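Local coordinates for protein BWI-1=PROTEASE inhibitor/trypsin inhibitor (Fagopyrum esculentum, PDB 3RDY) that inhibits trypsin as a member of the potato type 1 family of serine protease inhibitors, probably by presenting a reactive-site loop to the enzyme, at residues S15-Q18 with E19-E22. Numbering follows the deposited sequence.
Sequences SGKQ and EWPE
Lys17 and Trp20 meet where one continuous loop, 15-18 running straight into 19-22, passes from irregular backbone into a 3-10 turn that begins at Pro21. The Lys17 chain is extended throughout, with CG anti to the backbone N (chi1 179°), and this lays it over one face of the Trp20 indole. Lys17 CE sits 3.7 Å from the centroid of the five-membered ring of Trp20, a CH-pi contact. Lys17 CE also lies 3.2 Å from Glu19 O. Beyond the ring, Lys17 NZ forms a salt bridge of 2.7 Å with Glu22 OE1, on the syn side of the carboxylate and 22° out of its plane. Lys17 O lies 3.3 Å from Trp20 CH2. A water bridges Gln18 N (3.0 Å) and Glu19 OE2 (2.8 Å). Glu38, in helix 28-38, accepts a hydrogen bond from Trp20 NE1 and also pairs with Lys17 NZ. Replacing Trp20 with an alanine would probably leave the Lys17 chain without its aromatic support and Glu38 without the indole N-H. The buried indole touches Ile35 of this helix and Val78 of the C-terminal segment, joining the N-terminal loop to both.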
ATOM      1  N   SER A  15       5.774 -13.926   1.388  1.00 33.83           N
ATOM      2  CA  SER A  15       7.125 -13.687   1.854  1.00 38.94           C
ATOM      3  C   SER A  15       7.441 -12.191   1.901  1.00 32.88           C
ATOM      4  O   SER A  15       6.875 -11.387   1.147  1.00 32.57           O
ATOM      5  CB  SER A  15       8.124 -14.369   0.927  1.00 39.48           C
ATOM      6  OG  SER A  15       8.072 -13.741  -0.341  1.00 47.16           O
ATOM      7  N   GLY A  16       8.352 -11.831   2.793  1.00 31.69           N
ATOM      8  CA  GLY A  16       8.875 -10.480   2.834  1.00 32.41           C
ATOM      9  C   GLY A  16       8.026  -9.600   3.720  1.00 29.00           C
ATOM     10  O   GLY A  16       7.136 -10.096   4.404  1.00 27.88           O
ATOM     11  N   LYS A  17       8.319  -8.296   3.715  1.00 27.03           N
ATOM     12  CA  LYS A  17       7.654  -7.357   4.611  1.00 27.20           C
ATOM     13  C   LYS A  17       6.174  -7.261   4.235  1.00 25.70           C
ATOM     14  O   LYS A  17       5.854  -7.153   3.058  1.00 25.67           O
ATOM     15  CB  LYS A  17       8.340  -5.981   4.515  1.00 26.73           C
ATOM     16  CG  LYS A  17       7.708  -4.898   5.415  1.00 28.40           C
ATOM     17  CD  LYS A  17       8.630  -3.702   5.505  1.00 28.62           C
ATOM     18  CE  LYS A  17       8.069  -2.603   6.390  1.00 26.00           C
ATOM     19  NZ  LYS A  17       9.027  -1.430   6.531  1.00 26.89           N
ATOM     20  N   GLN A  18       5.288  -7.297   5.230  1.00 26.41           N
ATOM     21  CA  GLN A  18       3.841  -7.377   4.963  1.00 24.24           C
ATOM     22  C   GLN A  18       3.041  -6.119   5.297  1.00 23.48           C
ATOM     23  O   GLN A  18       1.859  -6.031   4.949  1.00 24.51           O
ATOM     24  CB  GLN A  18       3.231  -8.550   5.746  1.00 25.70           C
ATOM     25  CG  GLN A  18       3.738  -9.942   5.311  1.00 28.66           C
ATOM     26  CD  GLN A  18       3.465 -10.222   3.837  1.00 26.98           C
ATOM     27  OE1 GLN A  18       4.391 -10.253   3.023  1.00 31.23           O
ATOM     28  NE2 GLN A  18       2.201 -10.410   3.486  1.00 23.50           N
ATOM     29  N   GLU A  19       3.633  -5.182   6.030  1.00 22.54           N
ATOM     30  CA  GLU A  19       2.880  -3.978   6.419  1.00 23.10           C
ATOM     31  C   GLU A  19       3.798  -2.802   6.682  1.00 24.65           C
ATOM     32  O   GLU A  19       4.964  -2.981   7.068  1.00 25.01           O
ATOM     33  CB  GLU A  19       2.012  -4.251   7.662  1.00 28.23           C
ATOM     34  CG  GLU A  19       2.814  -4.515   8.909  1.00 28.35           C
ATOM     35  CD  GLU A  19       3.433  -5.900   8.924  1.00 34.50           C
ATOM     36  OE1 GLU A  19       2.709  -6.890   8.647  1.00 36.95           O
ATOM     37  OE2 GLU A  19       4.642  -5.990   9.214  1.00 41.86           O
ATOM     38  N   TRP A  20       3.258  -1.599   6.472  1.00 22.60           N
ATOM     39  CA  TRP A  20       4.039  -0.362   6.488  1.00 23.52           C
ATOM     40  C   TRP A  20       3.324   0.724   7.295  1.00 22.80           C
ATOM     41  O   TRP A  20       2.954   1.766   6.738  1.00 24.07           O
ATOM     42  CB  TRP A  20       4.244   0.138   5.046  1.00 24.72           C
ATOM     43  CG  TRP A  20       5.209  -0.704   4.214  1.00 27.61           C
ATOM     44  CD1 TRP A  20       6.553  -0.468   4.017  1.00 25.93           C
ATOM     45  CD2 TRP A  20       4.901  -1.899   3.469  1.00 25.13           C
ATOM     46  NE1 TRP A  20       7.090  -1.445   3.213  1.00 26.55           N
ATOM     47  CE2 TRP A  20       6.109  -2.333   2.858  1.00 25.29           C
ATOM     48  CE3 TRP A  20       3.734  -2.652   3.273  1.00 21.67           C
ATOM     49  CZ2 TRP A  20       6.182  -3.478   2.041  1.00 23.59           C
ATOM     50  CZ3 TRP A  20       3.800  -3.787   2.450  1.00 23.44           C
ATOM     51  CH2 TRP A  20       5.032  -4.205   1.874  1.00 26.12           C
ATOM     52  N   PRO A  21       3.131   0.498   8.606  1.00 24.68           N
ATOM     53  CA  PRO A  21       2.450   1.483   9.460  1.00 24.49           C
ATOM     54  C   PRO A  21       3.211   2.821   9.442  1.00 26.20           C
ATOM     55  O   PRO A  21       2.620   3.891   9.573  1.00 24.54           O
ATOM     56  CB  PRO A  21       2.506   0.818  10.856  1.00 26.81           C
ATOM     57  CG  PRO A  21       3.733  -0.123  10.767  1.00 27.70           C
ATOM     58  CD  PRO A  21       3.562  -0.690   9.376  1.00 26.70           C
ATOM     59  N   GLU A  22       4.521   2.746   9.259  1.00 24.96           N
ATOM     60  CA  GLU A  22       5.374   3.931   9.238  1.00 26.79           C
ATOM     61  C   GLU A  22       5.107   4.857   8.047  1.00 26.10           C
ATOM     62  O   GLU A  22       5.505   6.026   8.067  1.00 26.83           O
ATOM     63  CB  GLU A  22       6.868   3.553   9.296  1.00 28.56           C
ATOM     64  CG  GLU A  22       7.479   3.038   7.993  1.00 28.38           C
ATOM     65  CD  GLU A  22       7.290   1.532   7.771  1.00 29.00           C
ATOM     66  OE1 GLU A  22       7.970   0.996   6.878  1.00 28.98           O
ATOM     67  OE2 GLU A  22       6.476   0.881   8.477  1.00 26.38           O
TER
HETATM   68  O   HOH W   1       6.162  -8.011   8.008  1.00 32.84           O